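Local coordinates for cell division control protein Cdc48 (Mycobacterium smegmatis, PDB 5E7P) that binds ADP at two AAA-type nucleotide sites and probably hydrolyses ATP, at residues Val274-Met279 with Thr366-Glu371; His235-Lys240 with Arg385-Ser390. One frame throughout, in Å; residues are numbered along the deposited sequence.

Interaction 1. Residues Val274-Met279 with Thr366-Glu371; sequences VGKATM and TSAVPE. With ADP (adenosine-5'-diphosphate), chain C.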
ATOM      1  N   VAL A 274       5.545  -2.427   5.998  1.00 22.33           N
ATOM      2  CA  VAL A 274       4.922  -2.542   7.309  1.00 23.91           C
ATOM      3  C   VAL A 274       5.875  -3.205   8.307  1.00 26.29           C
ATOM      4  O   VAL A 274       5.732  -3.040   9.518  1.00 25.21           O
ATOM      5  CB  VAL A 274       3.585  -3.311   7.246  1.00 25.44           C
ATOM      6  CG1 VAL A 274       3.833  -4.810   7.191  1.00 27.33           C
ATOM      7  CG2 VAL A 274       2.712  -2.954   8.439  1.00 23.73           C
ATOM      8  N   GLY A 275       6.857  -3.941   7.789  1.00 27.54           N
ATOM      9  CA  GLY A 275       7.861  -4.573   8.626  1.00 26.65           C
ATOM     10  C   GLY A 275       7.826  -6.089   8.596  1.00 27.67           C
ATOM     11  O   GLY A 275       8.118  -6.738   9.600  1.00 30.18           O
ATOM     12  N   LYS A 276       7.480  -6.660   7.446  1.00 25.81           N
ATOM     13  CA  LYS A 276       7.393  -8.111   7.313  1.00 24.15           C
ATOM     14  C   LYS A 276       8.758  -8.800   7.398  1.00 23.56           C
ATOM     15  O   LYS A 276       8.922  -9.788   8.114  1.00 21.57           O
ATOM     16  CB  LYS A 276       6.692  -8.489   6.009  1.00 23.88           C
ATOM     17  CG  LYS A 276       5.267  -7.985   5.903  1.00 24.09           C
ATOM     18  CD  LYS A 276       4.644  -8.412   4.583  1.00 24.68           C
ATOM     19  CE  LYS A 276       5.388  -7.824   3.401  1.00 23.49           C
ATOM     20  NZ  LYS A 276       5.290  -6.339   3.369  1.00 21.14           N
ATOM     21  N   ALA A 277       9.736  -8.280   6.665  1.00 25.27           N
ATOM     22  CA  ALA A 277      11.065  -8.882   6.637  1.00 24.46           C
ATOM     23  C   ALA A 277      11.782  -8.698   7.970  1.00 26.63           C
ATOM     24  O   ALA A 277      12.469  -9.602   8.446  1.00 31.42           O
ATOM     25  CB  ALA A 277      11.893  -8.303   5.495  1.00 21.01           C
ATOM     26  N   THR A 278      11.615  -7.525   8.571  1.00 26.13           N
ATOM     27  CA  THR A 278      12.209  -7.237   9.870  1.00 28.96           C
ATOM     28  C   THR A 278      11.663  -8.174  10.948  1.00 30.76           C
ATOM     29  O   THR A 278      12.402  -8.634  11.821  1.00 31.58           O
ATOM     30  CB  THR A 278      11.970  -5.769  10.276  1.00 29.70           C
ATOM     31  OG1 THR A 278      12.617  -4.903   9.334  1.00 30.60           O
ATOM     32  CG2 THR A 278      12.519  -5.494  11.667  1.00 29.77           C
ATOM     33  N   MET A 279      10.367  -8.465  10.876  1.00 30.15           N
ATOM     34  CA  MET A 279       9.745  -9.392  11.815  1.00 29.67           C
ATOM     35  C   MET A 279      10.357 -10.787  11.703  1.00 30.30           C
ATOM     36  O   MET A 279      10.624 -11.438  12.712  1.00 31.90           O
ATOM     37  CB  MET A 279       8.234  -9.474  11.586  1.00 27.10           C
ATOM     38  CG  MET A 279       7.551 -10.516  12.466  1.00 26.90           C
ATOM     39  SD  MET A 279       5.800 -10.765  12.125  1.00 47.46           S
ATOM     40  CE  MET A 279       5.874 -11.711  10.608  1.00 31.26           C
ATOM     41  N   THR A 366       8.265 -13.616   2.337  1.00 27.82           N
ATOM     42  CA  THR A 366       7.401 -12.453   2.473  1.00 27.65           C
ATOM     43  C   THR A 366       6.913 -11.968   1.113  1.00 29.56           C
ATOM     44  O   THR A 366       7.514 -12.263   0.078  1.00 28.56           O
ATOM     45  CB  THR A 366       8.106 -11.291   3.194  1.00 26.66           C
ATOM     46  OG1 THR A 366       9.273 -10.912   2.459  1.00 27.42           O
ATOM     47  CG2 THR A 366       8.505 -11.694   4.613  1.00 25.36           C
ATOM     48  N   SER A 367       5.817 -11.219   1.136  1.00 28.64           N
ATOM     49  CA  SER A 367       5.233 -10.631  -0.060  1.00 29.43           C
ATOM     50  C   SER A 367       4.098  -9.722   0.373  1.00 28.91           C
ATOM     51  O   SER A 367       3.248 -10.137   1.150  1.00 30.69           O
ATOM     52  CB  SER A 367       4.690 -11.716  -0.989  1.00 29.78           C
ATOM     53  OG  SER A 367       4.000 -11.139  -2.084  1.00 29.52           O
ATOM     54  N   ALA A 368       4.081  -8.488  -0.119  1.00 27.09           N
ATOM     55  CA  ALA A 368       3.031  -7.546   0.249  1.00 24.34           C
ATOM     56  C   ALA A 368       1.654  -8.120  -0.061  1.00 26.91           C
ATOM     57  O   ALA A 368       0.804  -8.214   0.821  1.00 30.22           O
ATOM     58  CB  ALA A 368       3.232  -6.214  -0.457  1.00 21.43           C
ATOM     59  N   VAL A 369       1.452  -8.523  -1.310  1.00 27.84           N
ATOM     60  CA  VAL A 369       0.200  -9.135  -1.734  1.00 29.28           C
ATOM     61  C   VAL A 369       0.421 -10.613  -2.063  1.00 33.36           C
ATOM     62  O   VAL A 369       1.160 -10.940  -2.994  1.00 33.78           O
ATOM     63  CB  VAL A 369      -0.380  -8.410  -2.962  1.00 28.96           C
ATOM     64  CG1 VAL A 369      -1.711  -9.022  -3.367  1.00 25.58           C
ATOM     65  CG2 VAL A 369      -0.535  -6.930  -2.671  1.00 30.88           C
ATOM     66  N   PRO A 370      -0.231 -11.508  -1.302  1.00 33.89           N
ATOM     67  CA  PRO A 370      -0.019 -12.961  -1.380  1.00 33.68           C
ATOM     68  C   PRO A 370      -0.333 -13.536  -2.757  1.00 35.22           C
ATOM     69  O   PRO A 370       0.379 -14.422  -3.229  1.00 38.02           O
ATOM     70  CB  PRO A 370      -1.008 -13.523  -0.349  1.00 33.48           C
ATOM     71  CG  PRO A 370      -1.372 -12.378   0.518  1.00 33.80           C
ATOM     72  CD  PRO A 370      -1.304 -11.167  -0.356  1.00 33.64           C
ATOM     73  N   GLU A 371      -1.389 -13.036  -3.390  1.00 32.91           N
ATOM     74  CA  GLU A 371      -1.799 -13.547  -4.694  1.00 35.51           C
ATOM     75  C   GLU A 371      -0.886 -13.079  -5.828  1.00 37.04           C
ATOM     76  O   GLU A 371      -1.105 -13.421  -6.989  1.00 36.45           O
ATOM     77  CB  GLU A 371      -3.256 -13.193  -4.995  1.00 37.60           C
ATOM     78  CG  GLU A 371      -3.548 -11.709  -5.013  1.00 40.80           C
ATOM     79  CD  GLU A 371      -4.237 -11.232  -3.742  1.00 43.09           C
ATOM     80  OE1 GLU A 371      -4.028 -11.845  -2.670  1.00 39.89           O
ATOM     81  OE2 GLU A 371      -4.993 -10.241  -3.820  1.00 47.21           O
TER
HETATM   82  PB  ADP C 901       8.339  -5.114   4.555  1.00 24.57           P
HETATM   83  O1B ADP C 901       8.141  -4.479   3.205  1.00 25.92           O
HETATM   84  O2B ADP C 901       9.288  -6.282   4.552  1.00 26.08           O
HETATM   85  O3B ADP C 901       7.073  -5.359   5.330  1.00 24.14           O
HETATM   86  PA  ADP C 901      10.537  -4.212   6.084  1.00 33.17           P
HETATM   87  O1A ADP C 901      11.599  -4.224   5.015  1.00 32.78           O
HETATM   88  O2A ADP C 901      10.425  -5.384   7.026  1.00 32.95           O
HETATM   89  O3A ADP C 901       9.127  -3.954   5.347  1.00 29.38           O
HETATM   90  O5' ADP C 901      10.723  -2.857   6.916  1.00 31.27           O
HETATM   91  C5' ADP C 901      10.335  -1.633   6.306  1.00 41.58           C
HETATM   92  C4' ADP C 901      11.483  -0.658   6.515  1.00 45.39           C
HETATM   93  O4' ADP C 901      11.381  -0.095   7.820  1.00 48.13           O
HETATM   94  C3' ADP C 901      12.819  -1.378   6.420  1.00 46.52           C
HETATM   95  O3' ADP C 901      13.670  -0.705   5.485  1.00 45.93           O
HETATM   96  C2' ADP C 901      13.420  -1.315   7.809  1.00 49.79           C
HETATM   97  O2' ADP C 901      14.784  -0.891   7.732  1.00 52.88           O
HETATM   98  C1' ADP C 901      12.587  -0.290   8.558  1.00 49.97           C
HETATM   99  N9  ADP C 901      12.229  -0.760   9.916  1.00 50.34           N
HETATM  100  C8  ADP C 901      11.309  -1.698  10.215  1.00 48.44           C
HETATM  101  N7  ADP C 901      11.224  -1.878  11.558  1.00 49.86           N
HETATM  102  C5  ADP C 901      12.100  -1.036  12.138  1.00 52.71           C
HETATM  103  C6  ADP C 901      12.524  -0.706  13.520  1.00 57.38           C
HETATM  104  N6  ADP C 901      11.976  -1.333  14.587  1.00 58.67           N
HETATM  105  N1  ADP C 901      13.480   0.238  13.684  1.00 59.07           N
HETATM  106  C2  ADP C 901      14.038   0.870  12.636  1.00 57.26           C
HETATM  107  N3  ADP C 901      13.698   0.622  11.359  1.00 54.98           N
HETATM  108  C4  ADP C 901      12.758  -0.302  11.050  1.00 52.32           C
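Lys276, the lysine of the P-loop (Walker A motif), lays its aliphatic chain against Thr366 at the end of strand 361-366 and Ser367 and Ala368 just after it, an arrangement characteristic of the AAA nucleotide site. No hydrogen bond joins the two segments; they meet by van der Waals contact. Thr366 turns its methyl CG2 to Lys276 CB at 3.9 Å, while its hydroxyl points elsewhere and is bound to the backbone N of Asp327. Further out, Lys276 CE lies 3.8 Å from Ser367 C, beside the peptide link to Ala368. Bends at chi3 (-62°) and chi4 (-65°) curl the lysine back, bringing NZ within 2.8 Å of ADP O3B. Gly270 O accepts a second bond from NZ, and Pro271 O a weak one, so three oxygens grip the amine while its chain stays buried.

The remaining phosphate bonds come mainly from backbone. Gly275, the N-cap of helix 276-283, has a positive phi (115°) that side-chain-bearing residues seldom adopt; its N donates to O3B, as does Lys276 N. Ala277, next after the P-loop lysine, gives its N to O2B at 2.9 Å and Thr278 N reaches O2A at 2.9 Å, an array in which the helix dipole probably helps hold the diphosphate. Thr278 OG1 adds a 3.2 Å bond to O2A. Ser367, probably at the sensor 1 position, bonds within its own segment: Ser367 OG donates to Val369 O at 3.0 Å, from above the carbonyl plane.

Interaction 2. Residues His235-Lys240 with Arg385-Ser390; sequences HPQAVK and RELGLS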
ATOM      1  N   HIS A 235       3.228  -5.937  16.130  1.00 34.44           N
ATOM      2  CA  HIS A 235       2.928  -7.087  15.283  1.00 33.43           C
ATOM      3  C   HIS A 235       2.743  -8.354  16.111  1.00 36.17           C
ATOM      4  O   HIS A 235       3.680  -9.139  16.279  1.00 35.71           O
ATOM      5  CB  HIS A 235       4.014  -7.285  14.225  1.00 29.60           C
ATOM      6  CG  HIS A 235       3.998  -6.249  13.144  1.00 28.56           C
ATOM      7  ND1 HIS A 235       5.131  -5.578  12.740  1.00 28.80           N
ATOM      8  CD2 HIS A 235       2.986  -5.772  12.381  1.00 27.88           C
ATOM      9  CE1 HIS A 235       4.817  -4.730  11.776  1.00 28.35           C
ATOM     10  NE2 HIS A 235       3.522  -4.830  11.539  1.00 28.38           N
ATOM     11  N   PRO A 236       1.520  -8.558  16.625  1.00 37.39           N
ATOM     12  CA  PRO A 236       1.170  -9.695  17.487  1.00 39.61           C
ATOM     13  C   PRO A 236       1.295 -11.025  16.748  1.00 38.58           C
ATOM     14  O   PRO A 236       1.368 -12.081  17.376  1.00 41.47           O
ATOM     15  CB  PRO A 236      -0.300  -9.431  17.846  1.00 38.94           C
ATOM     16  CG  PRO A 236      -0.528  -7.987  17.535  1.00 38.72           C
ATOM     17  CD  PRO A 236       0.364  -7.682  16.378  1.00 36.12           C
ATOM     18  N   GLN A 237       1.314 -10.966  15.422  1.00 35.20           N
ATOM     19  CA  GLN A 237       1.436 -12.163  14.600  1.00 33.88           C
ATOM     20  C   GLN A 237       2.820 -12.798  14.733  1.00 32.84           C
ATOM     21  O   GLN A 237       3.008 -13.966  14.395  1.00 32.86           O
ATOM     22  CB  GLN A 237       1.142 -11.842  13.132  1.00 32.71           C
ATOM     23  CG  GLN A 237      -0.324 -11.544  12.825  1.00 33.93           C
ATOM     24  CD  GLN A 237      -0.716 -10.097  13.091  1.00 33.93           C
ATOM     25  OE1 GLN A 237       0.099  -9.285  13.532  1.00 33.23           O
ATOM     26  NE2 GLN A 237      -1.974  -9.771  12.818  1.00 33.88           N
ATOM     27  N   ALA A 238       3.781 -12.023  15.227  1.00 30.80           N
ATOM     28  CA  ALA A 238       5.138 -12.520  15.432  1.00 29.47           C
ATOM     29  C   ALA A 238       5.175 -13.602  16.510  1.00 33.12           C
ATOM     30  O   ALA A 238       6.014 -14.504  16.469  1.00 35.26           O
ATOM     31  CB  ALA A 238       6.071 -11.376  15.792  1.00 27.33           C
ATOM     32  N   VAL A 239       4.260 -13.508  17.470  1.00 33.09           N
ATOM     33  CA  VAL A 239       4.144 -14.507  18.528  1.00 31.92           C
ATOM     34  C   VAL A 239       3.750 -15.862  17.940  1.00 31.02           C
ATOM     35  O   VAL A 239       4.257 -16.906  18.354  1.00 32.52           O
ATOM     36  CB  VAL A 239       3.113 -14.071  19.598  1.00 30.78           C
ATOM     37  CG1 VAL A 239       2.782 -15.217  20.537  1.00 29.32           C
ATOM     38  CG2 VAL A 239       3.629 -12.862  20.374  1.00 30.75           C
ATOM     39  N   LYS A 240       2.853 -15.836  16.963  1.00 30.99           N
ATOM     40  CA  LYS A 240       2.368 -17.061  16.343  1.00 34.20           C
ATOM     41  C   LYS A 240       3.428 -17.673  15.428  1.00 32.08           C
ATOM     42  O   LYS A 240       3.573 -18.896  15.357  1.00 31.70           O
ATOM     43  CB  LYS A 240       1.071 -16.793  15.575  1.00 38.59           C
ATOM     44  CG  LYS A 240       0.417 -18.044  15.009  1.00 42.54           C
ATOM     45  CD  LYS A 240      -0.994 -17.772  14.517  1.00 45.63           C
ATOM     46  CE  LYS A 240      -1.991 -17.701  15.661  1.00 48.23           C
ATOM     47  NZ  LYS A 240      -3.210 -18.509  15.356  1.00 50.27           N
ATOM     48  N   ARG A 385       1.034 -22.605   5.251  1.00 30.96           N
ATOM     49  CA  ARG A 385       0.277 -21.647   6.051  1.00 30.83           C
ATOM     50  C   ARG A 385       0.714 -20.205   5.799  1.00 31.23           C
ATOM     51  O   ARG A 385       1.811 -19.951   5.298  1.00 31.11           O
ATOM     52  CB  ARG A 385       0.384 -21.992   7.538  1.00 27.73           C
ATOM     53  CG  ARG A 385       1.764 -21.796   8.126  1.00 27.63           C
ATOM     54  CD  ARG A 385       1.877 -22.486   9.475  1.00 31.10           C
ATOM     55  NE  ARG A 385       1.960 -23.935   9.340  1.00 34.35           N
ATOM     56  CZ  ARG A 385       1.831 -24.790  10.350  1.00 37.13           C
ATOM     57  NH1 ARG A 385       1.600 -24.340  11.576  1.00 36.76           N
ATOM     58  NH2 ARG A 385       1.927 -26.094  10.132  1.00 38.73           N
ATOM     59  N   GLU A 386      -0.156 -19.263   6.151  1.00 30.70           N
ATOM     60  CA  GLU A 386       0.085 -17.854   5.864  1.00 30.26           C
ATOM     61  C   GLU A 386      -0.169 -16.954   7.067  1.00 31.60           C
ATOM     62  O   GLU A 386      -0.874 -17.325   8.007  1.00 34.73           O
ATOM     63  CB  GLU A 386      -0.770 -17.397   4.681  1.00 29.67           C
ATOM     64  CG  GLU A 386      -0.500 -18.157   3.400  1.00 33.18           C
ATOM     65  CD  GLU A 386      -1.293 -17.624   2.227  1.00 37.45           C
ATOM     66  OE1 GLU A 386      -2.033 -16.635   2.409  1.00 36.54           O
ATOM     67  OE2 GLU A 386      -1.172 -18.195   1.122  1.00 41.55           O
ATOM     68  N   LEU A 387       0.405 -15.759   7.021  1.00 28.16           N
ATOM     69  CA  LEU A 387       0.325 -14.824   8.129  1.00 26.70           C
ATOM     70  C   LEU A 387       0.209 -13.405   7.578  1.00 28.23           C
ATOM     71  O   LEU A 387       1.072 -12.949   6.826  1.00 29.51           O
ATOM     72  CB  LEU A 387       1.573 -14.964   8.999  1.00 26.39           C
ATOM     73  CG  LEU A 387       1.428 -14.811  10.509  1.00 27.43           C
ATOM     74  CD1 LEU A 387       0.208 -15.564  11.007  1.00 29.32           C
ATOM     75  CD2 LEU A 387       2.678 -15.330  11.187  1.00 25.87           C
ATOM     76  N   GLY A 388      -0.869 -12.715   7.941  1.00 25.00           N
ATOM     77  CA  GLY A 388      -1.106 -11.367   7.457  1.00 23.22           C
ATOM     78  C   GLY A 388      -0.851 -10.304   8.509  1.00 23.81           C
ATOM     79  O   GLY A 388      -1.445 -10.334   9.586  1.00 26.99           O
ATOM     80  N   LEU A 389       0.032  -9.361   8.196  1.00 22.72           N
ATOM     81  CA  LEU A 389       0.333  -8.256   9.103  1.00 26.56           C
ATOM     82  C   LEU A 389      -0.609  -7.077   8.873  1.00 29.15           C
ATOM     83  O   LEU A 389      -1.260  -6.981   7.832  1.00 29.90           O
ATOM     84  CB  LEU A 389       1.792  -7.812   8.953  1.00 28.73           C
ATOM     85  CG  LEU A 389       2.796  -8.447   9.921  1.00 32.73           C
ATOM     86  CD1 LEU A 389       2.643  -9.955   9.957  1.00 34.62           C
ATOM     87  CD2 LEU A 389       4.222  -8.064   9.554  1.00 32.50           C
ATOM     88  N   SER A 390      -0.670  -6.181   9.852  1.00 27.69           N
ATOM     89  CA  SER A 390      -1.600  -5.060   9.806  1.00 25.82           C
ATOM     90  C   SER A 390      -0.900  -3.707   9.923  1.00 25.74           C
ATOM     91  O   SER A 390       0.191  -3.610  10.483  1.00 26.69           O
ATOM     92  CB  SER A 390      -2.631  -5.205  10.922  1.00 29.50           C
ATOM     93  OG  SER A 390      -3.418  -4.036  11.034  1.00 34.27           O
TER
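The carboxamide nitrogen NE2 of Gln237 donates to the backbone O of Ser577, in the second ATPase region, and lies 3.3 Å from Gly388 O, where a poor angle rules out a hydrogen bond. Ser577 OG in turn accepts from Gly388 N, so one serine meets both sides of this contact. A bend at chi2 (84°) puts Gln237 CD in front of the Gly388 carbonyl oxygen, 3.6 Å from it.

Nearer the backbone the packing is aliphatic. Gln237 CB lies 4.0 Å from Leu387 CG and equally close to Leu389 CD1, so the first turn of helix 237-249 rests on leucines from the edge strand 385-388 of the RecA-like sheet and the residue that follows it. At the outer margin, Lys240 lends its methylene CD to Leu387 CD1.

Leu389 also makes a CH-pi contact with His235: CD2 stands 3.8 Å from the ring centroid, 9° off the normal, squarely over one face. The side chains cross at about a right angle. Ser390 O lies at the ring's edge, near its plane, 3.7 Å from NE2. Such mixed residues suit a buried seam with polar backbone nearby: leucine and the imidazole face supply the apolar surface, whereas Gln237 NE2 and Gly388 N both bond to Ser577, linking the helix and strand to the second ATPase region.

Following the chain, interaction 2 opens with residues 235-240, on helix 237-249, the P-loop and helix 276-283 come next in interaction 1, and the segment 366-371, just after strand 361-366, closes that inner loop before 385-390 closes the outer one. Interaction 1 is therefore nested within interaction 2. Together they tie the central strand 361-366 and the edge strand 385-388 to two helices on the sheet. The contacts also touch directly: His235 CE1 approaches Val274 O, Val274 CG2 meets Ser390 O, and Met279 lies with SD against Ala238 CB and CE against Leu389 CD1. The outer seam thus packs behind the residues that hold the ADP phosphates.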